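Long-range contacts in protein phosphatase Slingshot homolog 2 (Homo sapiens, PDB 2NT2), which dephosphorylates and activates the actin-depolymerising factor cofilin, removing phosphate from serine, threonine and tyrosine residues of proteins, and so regulates actin filament dynamics: residues A[32-37]-A[51-56]; A[47-52]-A[71-76]; A[65-70]-A[96-101]. The protein carries 1 engineered substitution. All coordinates share one frame; numbering follows the deposited sequence.

The three contacts lie close together in the catalytic domain of the phosphatase. The centres of contacts 1 and 2 are about 9 Å apart, those of 1 and 3 about 10 Å, and those of 2 and 3 about 12 Å. Contact 1 pairs strands 30-35 and 49-52 in the sheet. Contact 2 sets strand 49-52 against helix 67-79, and contact 3 sets the start of that helix against helix 94-107. Contacts 1 and 2 share His51 and Asn52. Contact 1 closes along the chain before contact 3 opens, while the segments of contacts 2 and 3 alternate. Together they tie the edge of the sheet to the helix that follows the active-site loop.

Contact 1 (A[32-37]-A[51-56]); sequences YILNVT and HNIRVY
Ile33 and Asn35 bond to His51 and Ile53 where two neighbouring strands, 30-35 and 49-52, run the same way. Three backbone hydrogen bonds hold them in parallel register. His51 N donates to Ile33 O at 3.0 Å. Asn35 N donates to His51 O, also at 3.0 Å. Ile53 N donates to Asn35 O at 3.1 Å, just past the end of strand 49-52. The same Asn35 O also receives a CA-H...O contact from Asn52.

The side chains of Leu34 and His51 lie side by side and point the same way. Leu34 CG stands anti to the backbone N (chi1 -173°), beside the carbonyl carbon. Chi2 (45°) then places CD1, which comes within 3.4 Å of His51 O. The same methyl lies 4.2 Å from Ile53 CG1. Val36 and Ile53 are also side by side, with Val36 CG1 4.0 Å from Ile53 CG2.

Asn35 and Asn52 project from the other face of the sheet. Their side chains cross at a slant with amide planes 46° apart, and Asn52 OD1 lies 3.6 Å from Asn35 CB. Asn42 ND2 bonds to Asn52 OD1, while the backbone of Ile40 bonds through O to Asn35 ND2 and through N to Thr37 OG1.

Inverse gamma turns centred on Val36 and Arg54 bend the chain just past the paired strands. The side chain of Thr37 is about 4 Å from that of Ser88, an engineered residue at the position of the phosphocysteine intermediate, and touches Arg94, which bonds to Val55 O. On its far side strand 30-35 pairs with strand 83-87, and helix 67-79 packs on the Leu34 face, where Thr70 and Ile74 meet Leu34 and Thr70 also reaches Ile53.

Contact 2 (A[47-52]-A[71-76]); sequences VFEYHN and YKFISK
His51 sets its CB squarely over the face of the Phe73 ring. This is a CH-pi contact, with the carbon 3.5 Å from the ring centroid. The side chains of His51 and Phe73 slide past each other in opposite directions. Their ring planes are 35° apart and their centroids 5.3 Å apart, so the pair is oblique. Phe73 CG stands anti to the backbone N (chi1 -169°), and the ring extends from the helix toward the strand.

The rim of the same ring meets backbone. Glu49 O lies near the ring plane, 3.4 Å from Phe73 CZ. That oxygen probably also accepts a hydrogen bond from Ile33 N in the next strand. Phe73 thus touches the strand with both a face and an edge, and lies against the sheet where strands 49-52 and 30-35 pair.

Glu49 and Lys76 add a charged contact beside the ring. Lys76 stretches out from the helix with its chain extended, and crosses the side chain of Glu49 at about a right angle. Glu49 OE1 is 3.5 Å from Lys76 NZ, a long salt bridge. The same OE1 sits 3.6 Å from Phe73 CE1, so the carboxylate also borders the aromatic rim.

The axes of strand 49-52 and of the helix segment 71-76 come within 9.9 Å and run nearly antiparallel, at 163°. Strand 49-52 lies at one edge of the sheet, and helix 67-79 packs back across it before the chain enters the parallel strand 83-87. This is a beta-alpha-beta crossover that spans strand 30-35, part of the alpha/beta fold of dual-specificity phosphatases.

Contact 3 (A[65-70]-A[96-101]); sequences AYWNDT and ASTVIA
Thr70 OG1 and the backbone of Thr98 are joined through one water. The hydroxyl is gripped from two directions. It donates to Trp67 O at 2.6 Å, from above the carbonyl plane, and accepts a hydrogen bond from the water at 2.8 Å. The water donates its second proton to Thr98 O at 2.9 Å. The contact brings together two helices of the dual-specificity phosphatase fold, 67-79 and 94-107. The second begins at Arg94, the arginine of the family's phosphate-binding signature loop.

Trp67 carries most of the packing. Its CG lies anti to the carbonyl carbon (chi1 -42°), and the indole is laid against helix 94-107. Ala101 CB sits over one face of the five-membered ring, 3.6 Å from its centroid, in a CH-pi contact. Thr98 meets the indole at its edge, where OG1 approaches CZ3 to 3.3 Å; that hydroxyl is hydrogen-bonded to Arg94 O. Ser97 CB lies 3.7 Å from Trp67 CH2.

Helix 129-143 closes in from outside. Tyr138 meets the indole edge-to-face, and Leu135 touches both Trp67 and Ala101. An alanine in place of Trp67 would probably open a gap beside Ala101, Ser97 and Thr98 and leave Tyr138 without its edge-to-face mate. All the touching residues are buried, and the side chain of Thr98 is about 8 Å from that of Ser88, the engineered active-site residue. One turn past Trp67 on helix 67-79, Thr70 rests its CB 3.7 Å from Thr98 CG2.

Contact 1 (A[32-37]-A[51-56])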
loop_
_atom_site.group_PDB
_atom_site.type_symbol
_atom_site.label_atom_id
_atom_site.label_comp_id
_atom_site.label_asym_id
_atom_site.label_seq_id
_atom_site.Cartn_x
_atom_site.Cartn_y
_atom_site.Cartn_z
ATOM N N TYR A 32 -10.480 5.038 4.520
ATOM C CA TYR A 32 -9.661 5.407 3.378
ATOM C C TYR A 32 -9.187 4.142 2.666
ATOM O O TYR A 32 -8.789 3.170 3.307
ATOM C CB TYR A 32 -8.447 6.229 3.810
ATOM C CG TYR A 32 -8.775 7.527 4.500
ATOM C CD1 TYR A 32 -8.971 7.572 5.875
ATOM C CD2 TYR A 32 -8.886 8.709 3.778
ATOM C CE1 TYR A 32 -9.271 8.756 6.521
ATOM C CE2 TYR A 32 -9.188 9.896 4.424
ATOM C CZ TYR A 32 -9.379 9.914 5.789
ATOM O OH TYR A 32 -9.679 11.103 6.418
ATOM N N ILE A 33 -9.229 4.157 1.340
ATOM C CA ILE A 33 -8.758 2.995 0.596
ATOM C C ILE A 33 -7.831 3.421 -0.539
ATOM O O ILE A 33 -8.236 4.174 -1.422
ATOM C CB ILE A 33 -9.916 2.172 0.021
ATOM C CG1 ILE A 33 -10.930 1.694 1.061
ATOM C CG2 ILE A 33 -9.376 0.987 -0.770
ATOM C CD1 ILE A 33 -12.089 0.931 0.451
ATOM N N LEU A 34 -6.604 2.923 -0.454
ATOM C CA LEU A 34 -5.593 3.064 -1.485
ATOM C C LEU A 34 -5.599 1.827 -2.390
ATOM O O LEU A 34 -5.119 0.751 -2.038
ATOM C CB LEU A 34 -4.217 3.280 -0.870
ATOM C CG LEU A 34 -3.073 3.613 -1.829
ATOM C CD1 LEU A 34 -3.497 4.668 -2.837
ATOM C CD2 LEU A 34 -1.849 4.068 -1.043
ATOM N N ASN A 35 -6.206 2.024 -3.550
ATOM C CA ASN A 35 -6.360 1.009 -4.574
ATOM C C ASN A 35 -5.263 1.145 -5.628
ATOM O O ASN A 35 -5.372 1.975 -6.527
ATOM C CB ASN A 35 -7.744 1.159 -5.210
ATOM C CG ASN A 35 -8.059 0.065 -6.203
ATOM O OD1 ASN A 35 -7.160 -0.652 -6.637
ATOM N ND2 ASN A 35 -9.338 -0.044 -6.549
ATOM N N VAL A 36 -4.221 0.341 -5.493
ATOM C CA VAL A 36 -3.039 0.376 -6.338
ATOM C C VAL A 36 -3.189 -0.532 -7.552
ATOM O O VAL A 36 -2.359 -1.412 -7.806
ATOM C CB VAL A 36 -1.782 -0.051 -5.547
ATOM C CG1 VAL A 36 -0.521 0.397 -6.276
ATOM C CG2 VAL A 36 -1.810 0.530 -4.146
ATOM N N THR A 37 -4.286 -0.365 -8.288
ATOM C CA THR A 37 -4.558 -1.167 -9.466
ATOM C C THR A 37 -5.162 -0.305 -10.578
ATOM O O THR A 37 -5.707 0.763 -10.305
ATOM C CB THR A 37 -5.531 -2.336 -9.226
ATOM O OG1 THR A 37 -6.884 -1.872 -9.379
ATOM C CG2 THR A 37 -5.420 -2.935 -7.837
ATOM N N HIS A 51 -8.322 6.546 -3.330
ATOM C CA HIS A 51 -7.227 7.044 -4.146
ATOM C C HIS A 51 -6.707 5.926 -5.049
ATOM O O HIS A 51 -6.439 4.816 -4.585
ATOM C CB HIS A 51 -6.094 7.620 -3.300
ATOM C CG HIS A 51 -5.144 8.472 -4.098
ATOM N ND1 HIS A 51 -5.274 9.839 -4.179
ATOM C CD2 HIS A 51 -4.062 8.166 -4.846
ATOM C CE1 HIS A 51 -4.318 10.341 -4.941
ATOM N NE2 HIS A 51 -3.566 9.339 -5.361
ATOM N N ASN A 52 -6.586 6.199 -6.342
ATOM C CA ASN A 52 -6.275 5.133 -7.293
ATOM C C ASN A 52 -4.955 5.364 -8.016
ATOM O O ASN A 52 -4.662 6.472 -8.464
ATOM C CB ASN A 52 -7.433 4.999 -8.289
ATOM C CG ASN A 52 -8.694 4.487 -7.618
ATOM O OD1 ASN A 52 -9.039 3.310 -7.757
ATOM N ND2 ASN A 52 -9.381 5.348 -6.874
ATOM N N ILE A 53 -4.153 4.315 -8.079
ATOM C CA ILE A 53 -2.859 4.280 -8.742
ATOM C C ILE A 53 -2.935 3.266 -9.889
ATOM O O ILE A 53 -2.663 2.080 -9.724
ATOM C CB ILE A 53 -1.725 3.921 -7.769
ATOM C CG1 ILE A 53 -1.560 4.839 -6.564
ATOM C CG2 ILE A 53 -0.407 3.719 -8.505
ATOM C CD1 ILE A 53 -1.574 6.335 -6.730
ATOM N N ARG A 54 -3.360 3.777 -11.034
ATOM C CA ARG A 54 -3.913 3.009 -12.136
ATOM C C ARG A 54 -2.828 2.386 -13.006
ATOM O O ARG A 54 -2.541 2.822 -14.115
ATOM C CB ARG A 54 -4.851 3.908 -12.949
ATOM C CG ARG A 54 -5.645 4.828 -12.021
ATOM C CD ARG A 54 -7.041 5.089 -12.533
ATOM N NE ARG A 54 -7.442 6.485 -12.303
ATOM C CZ ARG A 54 -6.898 7.519 -12.932
ATOM N NH1 ARG A 54 -5.932 7.353 -13.827
ATOM N NH2 ARG A 54 -7.322 8.751 -12.665
ATOM N N VAL A 55 -2.263 1.326 -12.453
ATOM C CA VAL A 55 -1.025 0.697 -12.863
ATOM C C VAL A 55 -1.146 -0.818 -12.871
ATOM O O VAL A 55 -1.890 -1.399 -12.072
ATOM C CB VAL A 55 0.076 1.134 -11.866
ATOM C CG1 VAL A 55 0.702 -0.076 -11.197
ATOM C CG2 VAL A 55 1.104 2.012 -12.545
ATOM N N TYR A 56 -0.435 -1.495 -13.775
ATOM C CA TYR A 56 -0.466 -2.954 -13.784
ATOM C C TYR A 56 0.761 -3.514 -13.048
ATOM O O TYR A 56 1.799 -2.862 -12.939
ATOM C CB TYR A 56 -0.516 -3.522 -15.187
ATOM C CG TYR A 56 -1.717 -3.221 -16.038
ATOM C CD1 TYR A 56 -1.636 -2.322 -17.095
ATOM C CD2 TYR A 56 -2.943 -3.828 -15.811
ATOM C CE1 TYR A 56 -2.730 -2.033 -17.891
ATOM C CE2 TYR A 56 -4.043 -3.548 -16.598
ATOM C CZ TYR A 56 -3.936 -2.653 -17.636
ATOM O OH TYR A 56 -5.031 -2.371 -18.426
#

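Contact 2 (A[47-52]-A[71-76])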
loop_
_atom_site.group_PDB
_atom_site.type_symbol
_atom_site.label_atom_id
_atom_site.label_comp_id
_atom_site.label_asym_id
_atom_site.label_seq_id
_atom_site.Cartn_x
_atom_site.Cartn_y
_atom_site.Cartn_z
ATOM N N VAL A 47 -19.056 5.224 0.589
ATOM C CA VAL A 47 -18.734 4.681 1.902
ATOM C C VAL A 47 -17.304 5.056 2.272
ATOM O O VAL A 47 -17.023 5.471 3.397
ATOM C CB VAL A 47 -18.889 3.150 1.949
ATOM C CG1 VAL A 47 -18.639 2.627 3.357
ATOM C CG2 VAL A 47 -20.272 2.737 1.459
ATOM N N PHE A 48 -16.390 4.895 1.313
ATOM C CA PHE A 48 -14.987 5.172 1.582
ATOM C C PHE A 48 -14.398 6.193 0.616
ATOM O O PHE A 48 -14.802 6.272 -0.541
ATOM C CB PHE A 48 -14.167 3.881 1.524
ATOM C CG PHE A 48 -14.736 2.739 2.346
ATOM C CD1 PHE A 48 -15.560 1.798 1.759
ATOM C CD2 PHE A 48 -14.438 2.612 3.692
ATOM C CE1 PHE A 48 -16.073 0.744 2.498
ATOM C CE2 PHE A 48 -14.946 1.566 4.439
ATOM C CZ PHE A 48 -15.765 0.632 3.838
ATOM N N GLU A 49 -13.442 6.956 1.127
ATOM C CA GLU A 49 -12.604 7.856 0.352
ATOM C C GLU A 49 -11.514 7.066 -0.376
ATOM O O GLU A 49 -10.731 6.373 0.279
ATOM C CB GLU A 49 -11.964 8.875 1.289
ATOM C CG GLU A 49 -12.384 10.309 1.018
ATOM C CD GLU A 49 -11.192 11.250 1.085
ATOM O OE1 GLU A 49 -10.239 11.080 0.296
ATOM O OE2 GLU A 49 -11.217 12.162 1.937
ATOM N N TYR A 50 -11.478 7.186 -1.695
ATOM C CA TYR A 50 -10.588 6.399 -2.533
ATOM C C TYR A 50 -9.451 7.219 -3.134
ATOM O O TYR A 50 -9.613 8.401 -3.425
ATOM C CB TYR A 50 -11.367 5.726 -3.672
ATOM C CG TYR A 50 -12.188 4.545 -3.212
ATOM C CD1 TYR A 50 -13.540 4.700 -2.928
ATOM C CD2 TYR A 50 -11.617 3.289 -3.056
ATOM C CE1 TYR A 50 -14.297 3.630 -2.505
ATOM C CE2 TYR A 50 -12.379 2.216 -2.630
ATOM C CZ TYR A 50 -13.718 2.393 -2.356
ATOM O OH TYR A 50 -14.489 1.335 -1.935
ATOM N N HIS A 51 -8.322 6.546 -3.330
ATOM C CA HIS A 51 -7.227 7.044 -4.146
ATOM C C HIS A 51 -6.707 5.926 -5.049
ATOM O O HIS A 51 -6.439 4.816 -4.585
ATOM C CB HIS A 51 -6.094 7.620 -3.300
ATOM C CG HIS A 51 -5.144 8.472 -4.098
ATOM N ND1 HIS A 51 -5.274 9.839 -4.179
ATOM C CD2 HIS A 51 -4.062 8.166 -4.846
ATOM C CE1 HIS A 51 -4.318 10.341 -4.941
ATOM N NE2 HIS A 51 -3.566 9.339 -5.361
ATOM N N ASN A 52 -6.586 6.199 -6.342
ATOM C CA ASN A 52 -6.275 5.133 -7.293
ATOM C C ASN A 52 -4.955 5.364 -8.016
ATOM O O ASN A 52 -4.662 6.472 -8.464
ATOM C CB ASN A 52 -7.433 4.999 -8.289
ATOM C CG ASN A 52 -8.694 4.487 -7.618
ATOM O OD1 ASN A 52 -9.039 3.310 -7.757
ATOM N ND2 ASN A 52 -9.381 5.348 -6.874
ATOM N N TYR A 71 2.097 8.329 -0.360
ATOM C CA TYR A 71 2.465 8.908 0.921
ATOM C C TYR A 71 1.420 9.922 1.387
ATOM O O TYR A 71 0.979 9.857 2.536
ATOM C CB TYR A 71 3.835 9.605 0.849
ATOM C CG TYR A 71 4.235 10.184 2.192
ATOM C CD1 TYR A 71 4.775 9.358 3.174
ATOM C CD2 TYR A 71 4.082 11.529 2.488
ATOM C CE1 TYR A 71 5.148 9.861 4.406
ATOM C CE2 TYR A 71 4.452 12.042 3.719
ATOM C CZ TYR A 71 4.984 11.202 4.674
ATOM O OH TYR A 71 5.356 11.699 5.901
ATOM N N LYS A 72 1.068 10.838 0.499
ATOM C CA LYS A 72 0.125 11.916 0.758
ATOM C C LYS A 72 -1.209 11.394 1.288
ATOM O O LYS A 72 -1.749 11.885 2.277
ATOM C CB LYS A 72 -0.108 12.717 -0.529
ATOM C CG LYS A 72 -0.355 14.197 -0.331
ATOM C CD LYS A 72 -1.772 14.599 -0.720
ATOM C CE LYS A 72 -2.443 15.460 0.338
ATOM N NZ LYS A 72 -2.685 14.707 1.603
ATOM N N PHE A 73 -1.747 10.400 0.589
ATOM C CA PHE A 73 -3.038 9.836 0.935
ATOM C C PHE A 73 -3.009 9.132 2.289
ATOM O O PHE A 73 -3.864 9.393 3.137
ATOM C CB PHE A 73 -3.494 8.864 -0.158
ATOM C CG PHE A 73 -4.947 8.435 -0.004
ATOM C CD1 PHE A 73 -5.966 9.344 -0.232
ATOM C CD2 PHE A 73 -5.268 7.140 0.361
ATOM C CE1 PHE A 73 -7.288 8.972 -0.098
ATOM C CE2 PHE A 73 -6.590 6.760 0.498
ATOM C CZ PHE A 73 -7.600 7.676 0.266
ATOM N N ILE A 74 -2.037 8.246 2.467
ATOM C CA ILE A 74 -1.934 7.449 3.683
ATOM C C ILE A 74 -1.696 8.350 4.893
ATOM O O ILE A 74 -2.220 8.105 5.974
ATOM C CB ILE A 74 -0.779 6.428 3.613
ATOM C CG1 ILE A 74 -0.891 5.395 2.490
ATOM C CG2 ILE A 74 -0.602 5.735 4.957
ATOM C CD1 ILE A 74 0.346 4.538 2.335
ATOM N N SER A 75 -0.878 9.377 4.682
ATOM C CA SER A 75 -0.629 10.408 5.679
ATOM C C SER A 75 -1.939 11.127 6.006
ATOM O O SER A 75 -2.212 11.490 7.149
ATOM C CB SER A 75 0.432 11.388 5.178
ATOM O OG SER A 75 0.061 12.738 5.387
ATOM N N LYS A 76 -2.755 11.310 4.976
ATOM C CA LYS A 76 -4.084 11.887 5.127
ATOM C C LYS A 76 -4.950 11.049 6.056
ATOM O O LYS A 76 -5.628 11.578 6.937
ATOM C CB LYS A 76 -4.742 12.025 3.754
ATOM C CG LYS A 76 -6.182 12.508 3.789
ATOM C CD LYS A 76 -6.716 12.683 2.373
ATOM C CE LYS A 76 -7.849 13.701 2.325
ATOM N NZ LYS A 76 -8.288 13.960 0.925
#

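Contact 3 (A[65-70]-A[96-101])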
loop_
_atom_site.group_PDB
_atom_site.type_symbol
_atom_site.label_atom_id
_atom_site.label_comp_id
_atom_site.label_asym_id
_atom_site.label_seq_id
_atom_site.Cartn_x
_atom_site.Cartn_y
_atom_site.Cartn_z
ATOM N N ALA A 65 7.406 6.653 -9.230
ATOM C CA ALA A 65 6.794 7.939 -9.534
ATOM C C ALA A 65 5.532 8.206 -8.730
ATOM O O ALA A 65 5.076 9.348 -8.636
ATOM C CB ALA A 65 6.513 8.028 -11.027
ATOM N N TYR A 66 4.917 7.195 -8.116
ATOM C CA TYR A 66 3.660 7.432 -7.415
ATOM C C TYR A 66 3.784 7.381 -5.897
ATOM O O TYR A 66 2.747 7.525 -5.229
ATOM C CB TYR A 66 2.617 6.394 -7.820
ATOM C CG TYR A 66 2.230 6.303 -9.269
ATOM C CD1 TYR A 66 2.925 5.483 -10.151
ATOM C CD2 TYR A 66 1.155 7.031 -9.769
ATOM C CE1 TYR A 66 2.565 5.396 -11.482
ATOM C CE2 TYR A 66 0.790 6.948 -11.101
ATOM C CZ TYR A 66 1.496 6.131 -11.956
ATOM O OH TYR A 66 1.132 6.051 -13.283
ATOM N N TRP A 67 4.958 7.145 -5.305
ATOM C CA TRP A 67 4.963 6.870 -3.870
ATOM C C TRP A 67 4.726 8.136 -3.035
ATOM O O TRP A 67 4.319 8.004 -1.871
ATOM C CB TRP A 67 6.139 6.160 -3.301
ATOM C CG TRP A 67 6.880 5.018 -3.832
ATOM C CD1 TRP A 67 8.228 5.108 -4.040
ATOM C CD2 TRP A 67 6.537 3.686 -4.229
ATOM N NE1 TRP A 67 8.743 3.930 -4.539
ATOM C CE2 TRP A 67 7.709 3.042 -4.662
ATOM C CE3 TRP A 67 5.323 2.991 -4.252
ATOM C CZ2 TRP A 67 7.722 1.723 -5.120
ATOM C CZ3 TRP A 67 5.341 1.687 -4.708
ATOM C CH2 TRP A 67 6.523 1.071 -5.130
ATOM N N ASN A 68 4.948 9.339 -3.555
ATOM C CA ASN A 68 4.680 10.518 -2.725
ATOM C C ASN A 68 3.187 10.836 -2.712
ATOM O O ASN A 68 2.654 11.346 -1.734
ATOM C CB ASN A 68 5.494 11.717 -3.195
ATOM C CG ASN A 68 5.056 13.023 -2.564
ATOM O OD1 ASN A 68 4.259 13.761 -3.146
ATOM N ND2 ASN A 68 5.576 13.333 -1.383
ATOM N N ASP A 69 2.527 10.480 -3.806
ATOM C CA ASP A 69 1.077 10.522 -3.921
ATOM C C ASP A 69 0.462 9.548 -2.914
ATOM O O ASP A 69 -0.484 9.857 -2.196
ATOM C CB ASP A 69 0.628 10.102 -5.318
ATOM C CG ASP A 69 0.851 11.144 -6.388
ATOM O OD1 ASP A 69 1.469 12.190 -6.101
ATOM O OD2 ASP A 69 0.400 10.911 -7.534
ATOM N N THR A 70 1.032 8.345 -2.899
ATOM C CA THR A 70 0.595 7.316 -1.958
ATOM C C THR A 70 0.899 7.773 -0.536
ATOM O O THR A 70 0.065 7.673 0.365
ATOM C CB THR A 70 1.251 5.966 -2.269
ATOM O OG1 THR A 70 2.678 6.056 -2.203
ATOM C CG2 THR A 70 0.959 5.553 -3.713
ATOM N N ALA A 96 2.075 -4.315 -1.681
ATOM C CA ALA A 96 3.150 -4.572 -0.724
ATOM C C ALA A 96 4.286 -3.563 -0.890
ATOM O O ALA A 96 4.728 -2.969 0.091
ATOM C CB ALA A 96 3.680 -5.989 -0.826
ATOM N N SER A 97 4.723 -3.375 -2.132
ATOM C CA SER A 97 5.795 -2.453 -2.453
ATOM C C SER A 97 5.478 -1.044 -1.964
ATOM O O SER A 97 6.312 -0.389 -1.341
ATOM C CB SER A 97 6.036 -2.412 -3.967
ATOM O OG SER A 97 5.991 -3.711 -4.523
ATOM N N THR A 98 4.265 -0.589 -2.262
ATOM C CA THR A 98 3.823 0.734 -1.837
ATOM C C THR A 98 3.920 0.885 -0.324
ATOM O O THR A 98 4.431 1.878 0.185
ATOM C CB THR A 98 2.368 1.000 -2.272
ATOM O OG1 THR A 98 2.294 0.987 -3.699
ATOM C CG2 THR A 98 1.929 2.383 -1.816
ATOM N N VAL A 99 3.442 -0.134 0.386
ATOM C CA VAL A 99 3.493 -0.111 1.847
ATOM C C VAL A 99 4.932 -0.071 2.343
ATOM O O VAL A 99 5.267 0.644 3.287
ATOM C CB VAL A 99 2.768 -1.319 2.463
ATOM C CG1 VAL A 99 3.130 -1.445 3.932
ATOM C CG2 VAL A 99 1.262 -1.201 2.295
ATOM N N ILE A 100 5.820 -0.828 1.693
ATOM C CA ILE A 100 7.213 -0.836 2.132
ATOM C C ILE A 100 7.835 0.551 1.975
ATOM O O ILE A 100 8.544 1.018 2.862
ATOM C CB ILE A 100 8.054 -1.878 1.378
ATOM C CG1 ILE A 100 7.744 -3.328 1.735
ATOM C CG2 ILE A 100 9.537 -1.588 1.586
ATOM C CD1 ILE A 100 7.746 -4.294 0.572
ATOM N N ALA A 101 7.571 1.194 0.845
ATOM C CA ALA A 101 8.060 2.525 0.544
ATOM C C ALA A 101 7.553 3.546 1.552
ATOM O O ALA A 101 8.301 4.416 1.990
ATOM C CB ALA A 101 7.645 2.950 -0.859
HETATM O O HOH W 1 4.232 4.749 -0.222
#